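Local coordinates for VMB-1 (Vibrio alginolyticus, PDB 6JV4), which probably hydrolyses beta-lactam antibiotics to substituted beta-amino acids, using zinc ions bound in the active site of a subclass B1 metallo-beta-lactamase, at residues K15-N20 with S39-I44; S77-H82 with I149-P154; P140-T145 with I181-N186; I158-C163 with L200-H205. All coordinates share one frame; numbering follows the deposited sequence.

Contact 1 of 4, residues K15-N20 with S39-I44; sequences KKLSDN and SGLVVI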
loop_
_atom_site.group_PDB
_atom_site.type_symbol
_atom_site.label_atom_id
_atom_site.label_comp_id
_atom_site.label_asym_id
_atom_site.label_seq_id
_atom_site.Cartn_x
_atom_site.Cartn_y
_atom_site.Cartn_z
ATOM N N LYS A 15 -11.156 -3.942 -8.929
ATOM C CA LYS A 15 -10.910 -5.191 -9.681
ATOM C C LYS A 15 -10.914 -6.302 -8.652
ATOM O O LYS A 15 -10.249 -6.168 -7.625
ATOM C CB LYS A 15 -9.603 -5.170 -10.485
ATOM C CG LYS A 15 -9.641 -4.205 -11.673
ATOM C CD LYS A 15 -8.289 -3.747 -12.178
ATOM C CE LYS A 15 -7.794 -4.317 -13.488
ATOM N NZ LYS A 15 -6.697 -3.445 -14.001
ATOM N N LYS A 16 -11.623 -7.377 -8.930
ATOM C CA LYS A 16 -11.599 -8.545 -8.027
ATOM C C LYS A 16 -10.340 -9.380 -8.296
ATOM O O LYS A 16 -10.077 -9.703 -9.471
ATOM C CB LYS A 16 -12.868 -9.349 -8.266
ATOM C CG LYS A 16 -12.992 -10.532 -7.331
ATOM C CD LYS A 16 -14.215 -11.381 -7.652
ATOM C CE LYS A 16 -14.665 -12.172 -6.451
ATOM N NZ LYS A 16 -15.590 -13.243 -6.873
ATOM N N LEU A 17 -9.555 -9.654 -7.263
ATOM C CA LEU A 17 -8.306 -10.462 -7.376
ATOM C C LEU A 17 -8.655 -11.870 -6.872
ATOM O O LEU A 17 -8.117 -12.836 -7.400
ATOM C CB LEU A 17 -7.128 -9.860 -6.582
ATOM C CG LEU A 17 -6.694 -8.447 -6.978
ATOM C CD1 LEU A 17 -5.455 -8.019 -6.191
ATOM C CD2 LEU A 17 -6.408 -8.342 -8.457
ATOM N N SER A 18 -9.536 -11.966 -5.895
ATOM C CA SER A 18 -10.029 -13.269 -5.378
ATOM C C SER A 18 -11.334 -13.012 -4.659
ATOM O O SER A 18 -11.723 -11.857 -4.535
ATOM C CB SER A 18 -8.983 -13.919 -4.492
ATOM O OG SER A 18 -8.884 -13.227 -3.239
ATOM N N ASP A 19 -12.034 -14.050 -4.185
ATOM C CA ASP A 19 -13.325 -13.861 -3.488
ATOM C C ASP A 19 -13.191 -12.903 -2.321
ATOM O O ASP A 19 -14.156 -12.228 -2.006
ATOM C CB ASP A 19 -13.853 -15.197 -2.948
ATOM C CG ASP A 19 -14.461 -16.035 -4.049
ATOM O OD1 ASP A 19 -14.871 -15.453 -5.083
ATOM O OD2 ASP A 19 -14.459 -17.256 -3.894
ATOM N N ASN A 20 -12.023 -12.866 -1.681
ATOM C CA ASN A 20 -11.855 -12.079 -0.436
ATOM C C ASN A 20 -10.992 -10.820 -0.688
ATOM O O ASN A 20 -10.714 -10.144 0.287
ATOM C CB ASN A 20 -11.270 -12.952 0.666
ATOM C CG ASN A 20 -12.229 -14.067 1.028
ATOM O OD1 ASN A 20 -13.394 -13.805 1.288
ATOM N ND2 ASN A 20 -11.756 -15.303 0.998
ATOM N N SER A 39 -2.854 1.818 -6.651
ATOM C CA SER A 39 -3.608 0.659 -6.148
ATOM C C SER A 39 -3.528 0.561 -4.625
ATOM O O SER A 39 -2.475 0.765 -4.060
ATOM C CB SER A 39 -3.077 -0.623 -6.712
ATOM O OG SER A 39 -3.210 -0.681 -8.117
ATOM N N GLY A 40 -4.640 0.162 -4.030
ATOM C CA GLY A 40 -4.636 -0.440 -2.684
ATOM C C GLY A 40 -5.516 -1.671 -2.726
ATOM O O GLY A 40 -5.976 -2.052 -3.853
ATOM N N LEU A 41 -5.838 -2.223 -1.569
ATOM C CA LEU A 41 -6.663 -3.435 -1.496
ATOM C C LEU A 41 -7.844 -3.228 -0.551
ATOM O O LEU A 41 -7.772 -2.437 0.390
ATOM C CB LEU A 41 -5.854 -4.665 -1.098
ATOM C CG LEU A 41 -4.642 -5.013 -1.980
ATOM C CD1 LEU A 41 -3.968 -6.234 -1.410
ATOM C CD2 LEU A 41 -5.047 -5.287 -3.421
ATOM N N VAL A 42 -8.848 -4.052 -0.769
ATOM C CA VAL A 42 -9.905 -4.322 0.235
ATOM C C VAL A 42 -9.853 -5.811 0.522
ATOM O O VAL A 42 -9.873 -6.597 -0.450
ATOM C CB VAL A 42 -11.297 -3.907 -0.237
ATOM C CG1 VAL A 42 -12.328 -4.329 0.766
ATOM C CG2 VAL A 42 -11.403 -2.417 -0.514
ATOM N N VAL A 43 -9.669 -6.146 1.782
ATOM C CA VAL A 43 -9.591 -7.556 2.232
ATOM C C VAL A 43 -10.843 -7.838 3.044
ATOM O O VAL A 43 -11.140 -7.105 4.027
ATOM C CB VAL A 43 -8.288 -7.860 2.978
ATOM C CG1 VAL A 43 -8.223 -9.324 3.421
ATOM C CG2 VAL A 43 -7.096 -7.522 2.115
ATOM N N ILE A 44 -11.513 -8.925 2.665
ATOM C CA ILE A 44 -12.806 -9.331 3.291
ATOM C C ILE A 44 -12.520 -10.560 4.147
ATOM O O ILE A 44 -11.913 -11.524 3.622
ATOM C CB ILE A 44 -13.869 -9.615 2.226
ATOM C CG1 ILE A 44 -14.148 -8.386 1.367
ATOM C CG2 ILE A 44 -15.163 -10.157 2.860
ATOM C CD1 ILE A 44 -14.861 -8.704 0.103
#

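Contact 2 of 4, residues S77-H82 with I149-P154; sequences SAVVTH and IVVWLP. With ZN (zinc ion), chain E.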
loop_
_atom_site.group_PDB
_atom_site.type_symbol
_atom_site.label_atom_id
_atom_site.label_comp_id
_atom_site.label_asym_id
_atom_site.label_seq_id
_atom_site.Cartn_x
_atom_site.Cartn_y
_atom_site.Cartn_z
ATOM N N SER A 77 -11.276 -1.731 9.690
ATOM C CA SER A 77 -9.988 -1.048 9.918
ATOM C C SER A 77 -9.306 -0.817 8.583
ATOM O O SER A 77 -9.713 -1.397 7.606
ATOM C CB SER A 77 -9.111 -1.829 10.855
ATOM O OG SER A 77 -8.617 -3.017 10.221
ATOM N N ALA A 78 -8.296 0.043 8.602
ATOM C CA ALA A 78 -7.423 0.286 7.446
ATOM C C ALA A 78 -5.994 0.301 7.953
ATOM O O ALA A 78 -5.736 0.785 9.089
ATOM C CB ALA A 78 -7.770 1.579 6.784
ATOM N N VAL A 79 -5.065 -0.133 7.108
ATOM C CA VAL A 79 -3.621 0.041 7.350
ATOM C C VAL A 79 -3.071 0.894 6.210
ATOM O O VAL A 79 -3.516 0.737 5.043
ATOM C CB VAL A 79 -2.857 -1.290 7.464
ATOM C CG1 VAL A 79 -2.938 -2.127 6.192
ATOM C CG2 VAL A 79 -1.408 -1.071 7.872
ATOM N N VAL A 80 -2.202 1.834 6.531
ATOM C CA VAL A 80 -1.576 2.711 5.505
ATOM C C VAL A 80 -0.114 2.314 5.383
ATOM O O VAL A 80 0.526 2.035 6.424
ATOM C CB VAL A 80 -1.758 4.212 5.817
ATOM C CG1 VAL A 80 -3.232 4.548 5.969
ATOM C CG2 VAL A 80 -0.976 4.670 7.008
ATOM N N THR A 81 0.381 2.200 4.162
ATOM C CA THR A 81 1.680 1.537 3.925
ATOM C C THR A 81 2.813 2.544 3.854
ATOM O O THR A 81 3.975 2.066 3.852
ATOM C CB THR A 81 1.603 0.558 2.760
ATOM O OG1 THR A 81 1.255 1.232 1.555
ATOM C CG2 THR A 81 0.637 -0.564 3.099
ATOM N N HIS A 82 2.528 3.838 3.719
ATOM C CA HIS A 82 3.559 4.872 3.954
ATOM C C HIS A 82 2.902 6.229 4.129
ATOM O O HIS A 82 1.688 6.289 4.049
ATOM C CB HIS A 82 4.670 4.894 2.923
ATOM C CG HIS A 82 4.350 5.416 1.578
ATOM N ND1 HIS A 82 3.571 4.719 0.703
ATOM C CD2 HIS A 82 4.784 6.522 0.919
ATOM C CE1 HIS A 82 3.532 5.366 -0.460
ATOM N NE2 HIS A 82 4.227 6.508 -0.327
ATOM N N ILE A 149 5.978 -0.045 4.414
ATOM C CA ILE A 149 5.725 -1.464 4.776
ATOM C C ILE A 149 5.091 -2.193 3.610
ATOM O O ILE A 149 4.493 -1.581 2.712
ATOM C CB ILE A 149 4.808 -1.533 6.026
ATOM C CG1 ILE A 149 3.541 -0.721 5.870
ATOM C CG2 ILE A 149 5.587 -1.099 7.264
ATOM C CD1 ILE A 149 2.471 -1.014 6.915
ATOM N N VAL A 150 5.172 -3.525 3.653
ATOM C CA VAL A 150 4.424 -4.372 2.714
ATOM C C VAL A 150 3.414 -5.182 3.529
ATOM O O VAL A 150 3.569 -5.321 4.759
ATOM C CB VAL A 150 5.370 -5.261 1.891
ATOM C CG1 VAL A 150 6.354 -4.418 1.081
ATOM C CG2 VAL A 150 6.073 -6.303 2.755
ATOM N N VAL A 151 2.442 -5.717 2.821
ATOM C CA VAL A 151 1.379 -6.497 3.488
ATOM C C VAL A 151 1.224 -7.793 2.722
ATOM O O VAL A 151 1.018 -7.746 1.509
ATOM C CB VAL A 151 0.066 -5.725 3.591
ATOM C CG1 VAL A 151 -0.937 -6.531 4.417
ATOM C CG2 VAL A 151 0.293 -4.335 4.176
ATOM N N TRP A 152 1.339 -8.905 3.434
ATOM C CA TRP A 152 1.235 -10.268 2.882
ATOM C C TRP A 152 -0.102 -10.897 3.196
ATOM O O TRP A 152 -0.516 -10.801 4.328
ATOM C CB TRP A 152 2.350 -11.113 3.489
ATOM C CG TRP A 152 2.379 -12.568 3.117
ATOM C CD1 TRP A 152 2.371 -13.589 4.023
ATOM C CD2 TRP A 152 2.569 -13.183 1.826
ATOM N NE1 TRP A 152 2.516 -14.797 3.388
ATOM C CE2 TRP A 152 2.620 -14.580 2.035
ATOM C CE3 TRP A 152 2.704 -12.714 0.510
ATOM C CZ2 TRP A 152 2.878 -15.479 0.999
ATOM C CZ3 TRP A 152 2.896 -13.603 -0.519
ATOM C CH2 TRP A 152 2.995 -14.985 -0.285
ATOM N N LEU A 153 -0.748 -11.483 2.191
ATOM C CA LEU A 153 -2.046 -12.171 2.353
ATOM C C LEU A 153 -1.740 -13.652 2.141
ATOM O O LEU A 153 -1.645 -14.102 1.009
ATOM C CB LEU A 153 -3.036 -11.636 1.323
ATOM C CG LEU A 153 -3.242 -10.126 1.312
ATOM C CD1 LEU A 153 -4.340 -9.724 0.314
ATOM C CD2 LEU A 153 -3.525 -9.584 2.673
ATOM N N PRO A 154 -1.454 -14.402 3.229
ATOM C CA PRO A 154 -0.932 -15.751 3.104
ATOM C C PRO A 154 -1.916 -16.702 2.415
ATOM O O PRO A 154 -1.449 -17.652 1.758
ATOM C CB PRO A 154 -0.654 -16.139 4.582
ATOM C CG PRO A 154 -1.548 -15.257 5.407
ATOM C CD PRO A 154 -1.455 -13.947 4.632
HETATM ZN ZN ZN E . 5.128 7.696 -1.841
#

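Contact 3 of 4, residues P140-T145 with I181-N186; sequences PGAGHT and ISEWPN. With ZN (zinc ion), chain E.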
loop_
_atom_site.group_PDB
_atom_site.type_symbol
_atom_site.label_atom_id
_atom_site.label_comp_id
_atom_site.label_asym_id
_atom_site.label_seq_id
_atom_site.Cartn_x
_atom_site.Cartn_y
_atom_site.Cartn_z
ATOM N N PRO A 140 10.401 -3.934 5.833
ATOM C CA PRO A 140 11.650 -4.483 5.277
ATOM C C PRO A 140 12.877 -3.576 5.454
ATOM O O PRO A 140 13.984 -3.961 5.141
ATOM C CB PRO A 140 11.238 -4.613 3.801
ATOM C CG PRO A 140 10.428 -3.385 3.557
ATOM C CD PRO A 140 9.569 -3.307 4.793
ATOM N N GLY A 141 12.644 -2.340 5.900
ATOM C CA GLY A 141 13.643 -1.281 5.881
ATOM C C GLY A 141 13.288 -0.192 4.885
ATOM O O GLY A 141 12.286 -0.308 4.153
ATOM N N ALA A 142 14.120 0.843 4.818
ATOM C CA ALA A 142 13.832 1.999 3.934
ATOM C C ALA A 142 13.904 1.628 2.455
ATOM O O ALA A 142 14.716 0.732 2.051
ATOM C CB ALA A 142 14.796 3.087 4.309
ATOM N N GLY A 143 13.133 2.332 1.637
ATOM C CA GLY A 143 13.249 2.245 0.172
ATOM C C GLY A 143 12.655 3.477 -0.453
ATOM O O GLY A 143 13.297 4.541 -0.464
ATOM N N HIS A 144 11.443 3.355 -0.930
ATOM C CA HIS A 144 10.675 4.504 -1.459
ATOM C C HIS A 144 10.590 5.610 -0.399
ATOM O O HIS A 144 10.713 6.820 -0.750
ATOM C CB HIS A 144 9.319 4.020 -1.907
ATOM C CG HIS A 144 8.391 5.140 -2.221
ATOM N ND1 HIS A 144 8.569 5.933 -3.335
ATOM C CD2 HIS A 144 7.331 5.642 -1.556
ATOM C CE1 HIS A 144 7.582 6.820 -3.358
ATOM N NE2 HIS A 144 6.814 6.668 -2.315
ATOM N N THR A 145 10.351 5.219 0.844
ATOM C CA THR A 145 10.385 6.109 2.000
ATOM C C THR A 145 11.055 5.345 3.148
ATOM O O THR A 145 11.246 4.131 3.073
ATOM C CB THR A 145 9.005 6.630 2.409
ATOM O OG1 THR A 145 8.223 5.460 2.661
ATOM C CG2 THR A 145 8.334 7.505 1.378
ATOM N N ILE A 181 17.801 5.459 -1.504
ATOM C CA ILE A 181 18.174 4.641 -2.689
ATOM C C ILE A 181 19.224 3.593 -2.292
ATOM O O ILE A 181 19.143 2.454 -2.847
ATOM C CB ILE A 181 18.575 5.522 -3.882
ATOM C CG1 ILE A 181 17.335 6.250 -4.402
ATOM C CG2 ILE A 181 19.212 4.691 -4.978
ATOM C CD1 ILE A 181 17.628 7.389 -5.370
ATOM N N SER A 182 20.194 3.952 -1.418
ATOM C CA SER A 182 21.264 3.030 -0.963
ATOM C C SER A 182 20.683 1.831 -0.244
ATOM O O SER A 182 21.208 0.753 -0.435
ATOM C CB SER A 182 22.269 3.731 -0.056
ATOM O OG SER A 182 22.983 4.614 -0.898
ATOM N N GLU A 183 19.647 2.020 0.567
ATOM C CA GLU A 183 19.094 0.936 1.411
ATOM C C GLU A 183 18.117 0.101 0.583
ATOM O O GLU A 183 17.956 -1.103 0.903
ATOM C CB GLU A 183 18.425 1.481 2.675
ATOM C CG GLU A 183 18.156 0.425 3.725
ATOM C CD GLU A 183 19.390 -0.259 4.331
ATOM O OE1 GLU A 183 20.533 0.239 4.114
ATOM O OE2 GLU A 183 19.223 -1.374 4.863
ATOM N N TRP A 184 17.466 0.679 -0.423
ATOM C CA TRP A 184 16.316 0.021 -1.078
ATOM C C TRP A 184 16.645 -1.403 -1.543
ATOM O O TRP A 184 15.860 -2.319 -1.362
ATOM C CB TRP A 184 15.816 0.884 -2.221
ATOM C CG TRP A 184 14.387 0.704 -2.647
ATOM C CD1 TRP A 184 13.577 -0.414 -2.562
ATOM C CD2 TRP A 184 13.617 1.690 -3.332
ATOM N NE1 TRP A 184 12.369 -0.179 -3.149
ATOM C CE2 TRP A 184 12.359 1.109 -3.622
ATOM C CE3 TRP A 184 13.860 3.023 -3.708
ATOM C CZ2 TRP A 184 11.357 1.785 -4.297
ATOM C CZ3 TRP A 184 12.826 3.713 -4.282
ATOM C CH2 TRP A 184 11.623 3.106 -4.602
ATOM N N PRO A 185 17.788 -1.673 -2.200
ATOM C CA PRO A 185 18.037 -3.044 -2.656
ATOM C C PRO A 185 18.175 -4.051 -1.515
ATOM O O PRO A 185 17.770 -5.198 -1.677
ATOM C CB PRO A 185 19.336 -2.908 -3.437
ATOM C CG PRO A 185 19.466 -1.440 -3.767
ATOM C CD PRO A 185 18.805 -0.704 -2.632
ATOM N N ASN A 186 18.768 -3.655 -0.392
ATOM C CA ASN A 186 18.900 -4.537 0.788
ATOM C C ASN A 186 17.500 -4.787 1.373
ATOM O O ASN A 186 17.136 -5.922 1.684
ATOM C CB ASN A 186 19.815 -3.943 1.861
ATOM C CG ASN A 186 20.094 -4.925 2.980
ATOM O OD1 ASN A 186 20.520 -6.058 2.735
ATOM N ND2 ASN A 186 19.831 -4.529 4.214
HETATM ZN ZN ZN E . 5.128 7.696 -1.841
HETATM O O HOH W 1 16.958 -2.715 5.085
#

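Contact 4 of 4, residues I158-C163 with L200-H205; sequences ILFGGC and LVVPGH. With ZN (zinc ion), chain F.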
loop_
_atom_site.group_PDB
_atom_site.type_symbol
_atom_site.label_atom_id
_atom_site.label_comp_id
_atom_site.label_asym_id
_atom_site.label_seq_id
_atom_site.Cartn_x
_atom_site.Cartn_y
_atom_site.Cartn_z
ATOM N N ILE A 158 -0.822 -13.223 -2.063
ATOM C CA ILE A 158 -0.778 -11.854 -2.638
ATOM C C ILE A 158 0.126 -11.018 -1.761
ATOM O O ILE A 158 -0.145 -10.902 -0.541
ATOM C CB ILE A 158 -2.165 -11.251 -2.776
ATOM C CG1 ILE A 158 -2.995 -12.043 -3.783
ATOM C CG2 ILE A 158 -2.052 -9.757 -3.131
ATOM C CD1 ILE A 158 -4.445 -11.689 -3.794
ATOM N N LEU A 159 1.101 -10.374 -2.379
ATOM C CA LEU A 159 1.958 -9.438 -1.637
ATOM C C LEU A 159 1.611 -8.022 -2.095
ATOM O O LEU A 159 1.820 -7.720 -3.304
ATOM C CB LEU A 159 3.427 -9.733 -1.943
ATOM C CG LEU A 159 4.379 -8.742 -1.276
ATOM C CD1 LEU A 159 4.294 -8.875 0.241
ATOM C CD2 LEU A 159 5.813 -9.005 -1.773
ATOM N N PHE A 160 1.055 -7.206 -1.213
ATOM C CA PHE A 160 0.873 -5.744 -1.469
ATOM C C PHE A 160 2.185 -5.039 -1.196
ATOM O O PHE A 160 2.643 -4.931 -0.061
ATOM C CB PHE A 160 -0.235 -5.109 -0.628
ATOM C CG PHE A 160 -0.453 -3.674 -1.020
ATOM C CD1 PHE A 160 -1.092 -3.382 -2.211
ATOM C CD2 PHE A 160 0.035 -2.641 -0.242
ATOM C CE1 PHE A 160 -1.272 -2.064 -2.614
ATOM C CE2 PHE A 160 -0.110 -1.322 -0.659
ATOM C CZ PHE A 160 -0.745 -1.030 -1.850
ATOM N N GLY A 161 2.866 -4.636 -2.263
ATOM C CA GLY A 161 4.173 -3.980 -2.192
ATOM C C GLY A 161 4.084 -2.488 -1.917
ATOM O O GLY A 161 4.995 -1.905 -1.303
ATOM N N GLY A 162 2.976 -1.875 -2.295
ATOM C CA GLY A 162 2.837 -0.428 -2.185
ATOM C C GLY A 162 3.924 0.279 -2.953
ATOM O O GLY A 162 4.503 -0.301 -3.921
ATOM N N CYS A 163 4.258 1.498 -2.568
ATOM C CA CYS A 163 5.206 2.285 -3.380
ATOM C C CYS A 163 6.653 1.826 -3.245
ATOM O O CYS A 163 7.485 2.290 -4.017
ATOM C CB CYS A 163 5.025 3.761 -3.120
ATOM S SG CYS A 163 3.384 4.253 -3.726
ATOM N N LEU A 200 1.226 -13.073 -6.660
ATOM C CA LEU A 200 0.806 -11.785 -7.252
ATOM C C LEU A 200 1.463 -10.727 -6.391
ATOM O O LEU A 200 1.433 -10.886 -5.175
ATOM C CB LEU A 200 -0.711 -11.664 -7.174
ATOM C CG LEU A 200 -1.344 -10.482 -7.914
ATOM C CD1 LEU A 200 -1.109 -10.569 -9.409
ATOM C CD2 LEU A 200 -2.833 -10.490 -7.624
ATOM N N VAL A 201 2.114 -9.789 -7.027
ATOM C CA VAL A 201 2.717 -8.630 -6.344
ATOM C C VAL A 201 2.011 -7.373 -6.857
ATOM O O VAL A 201 1.874 -7.198 -8.090
ATOM C CB VAL A 201 4.229 -8.576 -6.608
ATOM C CG1 VAL A 201 4.822 -7.315 -5.983
ATOM C CG2 VAL A 201 4.922 -9.830 -6.121
ATOM N N VAL A 202 1.416 -6.622 -5.933
ATOM C CA VAL A 202 0.693 -5.387 -6.296
ATOM C C VAL A 202 1.614 -4.207 -6.027
ATOM O O VAL A 202 1.925 -3.947 -4.857
ATOM C CB VAL A 202 -0.624 -5.275 -5.505
ATOM C CG1 VAL A 202 -1.351 -4.009 -5.881
ATOM C CG2 VAL A 202 -1.513 -6.497 -5.703
ATOM N N PRO A 203 2.078 -3.493 -7.071
ATOM C CA PRO A 203 2.841 -2.279 -6.878
ATOM C C PRO A 203 1.893 -1.133 -6.545
ATOM O O PRO A 203 0.711 -1.180 -6.819
ATOM C CB PRO A 203 3.546 -2.090 -8.196
ATOM C CG PRO A 203 2.487 -2.544 -9.199
ATOM C CD PRO A 203 1.817 -3.718 -8.515
ATOM N N GLY A 204 2.461 -0.108 -5.902
ATOM C CA GLY A 204 1.702 1.102 -5.559
ATOM C C GLY A 204 1.152 1.801 -6.778
ATOM O O GLY A 204 0.060 2.428 -6.675
ATOM N N HIS A 205 1.893 1.788 -7.871
ATOM C CA HIS A 205 1.479 2.361 -9.179
ATOM C C HIS A 205 1.680 1.339 -10.274
ATOM O O HIS A 205 2.636 0.564 -10.205
ATOM C CB HIS A 205 2.278 3.644 -9.509
ATOM C CG HIS A 205 2.255 4.626 -8.398
ATOM N ND1 HIS A 205 1.112 5.302 -8.055
ATOM C CD2 HIS A 205 3.174 5.009 -7.495
ATOM C CE1 HIS A 205 1.322 6.030 -6.985
ATOM N NE2 HIS A 205 2.545 5.871 -6.626
HETATM ZN ZN ZN F . 3.241 6.385 -4.697
#

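Contact 1 of 4, residues K15-N20 with S39-I44
L17 and L41 both carry CG beside the backbone N and anti to the carbonyl carbon (chi1 -60° and -56°). L17 reaches across with CD1, the branch that continues its extended chain, and L41 answers with CD2, its other branch. L17 CD1 meets L41 CD2 at 3.9 Å, the two side chains crossing at about a right angle. This is the apolar end of the contact; the backbones are far apart here and draw together toward N20 and I44.

At that other end the grip is made by backbone. I44 N donates to N20 O at 2.8 Å with an N-H...O angle of 162°, and V43 CA adds a CA-H...O contact to the same oxygen at 3.4 Å. One carbonyl is thus approached by two consecutive residues of 39-44. The N20 side chain lies alongside, its CB 3.3 Å from I44 O, while I44 points its CB toward the other segment, 3.7 Å from N20 O, and its CD1 lies near D19 O. The corner leading to N20 is braced within its own segment: the salt bridge from K16 NZ to D19 OD1, 2.9 Å, spans it.

In the fold, strand 21-30 lies between strand 13-16 and strand 36-45 in the sheet, each neighbour antiparallel. L17 and S18 face one residue of that middle strand in a classic beta bulge, where the chain turns its corner. L17 also reaches L200 of strand 200-203 in the second sheet, and I44 packs on Y22 and on L73, next to helix 58-70 in the chain.

Contact 2 of 4, residues S77-H82 with I149-P154
One backbone hydrogen bond joins T81 and I149: I149 N donates to T81 O at 3.0 Å, nearly straight (165°). It ties the loop carrying H82 to the start of strand 150-153.

The apolar contacts gather round I149. Its CG1 takes the crowded position between backbone N and carbonyl carbon (chi1 53°), which lays the side chain back across the 77-82 backbone: CG1 rests 3.5 Å from T81 CA, and CD1 continues to 3.6 Å from V80 O. The same CD1 ends against V79 CG2 at 4.0 Å. Two residues on from I149, V151 CG2 meets T81 CG2 at 3.9 Å, methyl to methyl, the two side chains at about a right angle. The T81 hydroxyl is engaged elsewhere, hydrogen-bonded to OD1 of D53.

Metal coordination follows directly in the chain. H82 NE2 binds zinc at 2.1 Å, in the site completed on the protein side by H84 and H144, so the hydrogen-bonded T81 carbonyl is one residue from a metal ligand.

Strand 74-79 belongs to the seven-stranded sheet and strand 150-153 to the five-stranded one, making this a buried junction between the two sheets of the metallo-beta-lactamase fold. I149 also touches T104 of strand 100-104 and V137 of strand 135-138, while T81 packs on F160 of strand 158-162.

Contact 3 of 4, residues P140-T145 with I181-N186
G143 and W184 bring their backbones to 4.0 Å, CA to CA, where an irregular loop meets the beginning of a helix. The loop is bent at G143 and pinned by a bond from G143 N to T145 O. Opposite it, residues 181-183 have helical torsions and lead into helix 184-194. A142 O receives a CA-H...O contact from W184 CA at 3.6 Å, and its hydrogen bond from S187 OG lies further along the helix.

W184 is the main side chain here: CG anti to the backbone N (chi1 -156°) carries the indole beneath the loop, and the second torsion turns its face to G143. G143, with no side chain in the way, sets its CA over the five-membered ring, 3.6 Å from the centroid and 22° off the normal: a CH-pi contact. The peptide runs on across the same face, with H144 N over the middle of the indole. At the far rim W184 CH2 touches H144 CB at 3.7 Å and lies near the plane of the imidazole, at its edge. W184 NE1 bonds to F164 O, and F164 stacks on the indole. On the outer side, E183 OE2 takes a water at 2.6 Å that also donates to P140 O, and N186 ND2 donates a hydrogen bond to OE2 from above the carboxylate plane.

The direct contact is mostly dispersion and weak CH interactions over an aromatic plate, with a water supplying the polar link. H144 NE2 binds zinc at 2.0 Å; the indole lies in the second shell, beneath that ligand's backbone, and probably helps to hold it.

Contact 4 of 4, residues I158-C163 with L200-H205
V202 O receives two consecutive N-H groups: G161 N at 2.8 Å and, weakly, G162 N at 3.5 Å. This double grip marks a beta bulge, where the pairing slips by one residue. Before it the strands 158-162 and 200-203 run parallel, 20° apart, joined by L159 N to L200 O (2.9 Å) and V202 N to L159 O. After it, only a weak bond from G204 N to G162 O remains.

I158, F160, L200 and V202 line one face of the sheet. I158 and L200 lie side by side, and F160 CD1 meets V202 CG1 at 3.7 Å, approaching the ring obliquely. L159 and V201 occupy the other face, packing together on L214 of helix 212-226. G162 N lies over one face of the F160 ring, offset toward its rim.

Past the strand ends, C163 SG, anti to its carbonyl carbon (chi1 -66°), reaches zinc at 2.3 Å, and H205 NE2 binds the same ion at 2.1 Å. Sharing the metal puts SG and NE2 3.4 Å apart. H205 ND1 bonds to G37 O; with NE2 on the metal, the imidazole is held at both nitrogens.

D86 completes the protein ligands of this Asp-Cys-His site, the second zinc position of subclass B1 enzymes. Its Cys and His follow the C-terminal ends of the two parallel strands of a beta-alpha-beta crossover through helix 184-194.

From the N terminus, contact 1 closes first, bringing 39-44 back to 15-20 around the hairpin built on strand 21-30; it finishes before the others open. Contact 2 opens at 77-82 and closes a long loop at 149-154, joining the two sheets. Contact 3 starts inside that loop, at 140-145, and closes beyond it at 181-186, so the two cross; they also share a zinc ion. Contact 4 opens inside contact 3 and closes after it at 200-205, crossing it in turn, but follows contact 2 in series. Strands 150-153 and 158-162 are sheet neighbours, linking contacts 2 and 4, and S39 N reaches G204 O, tying contact 1 to contact 4.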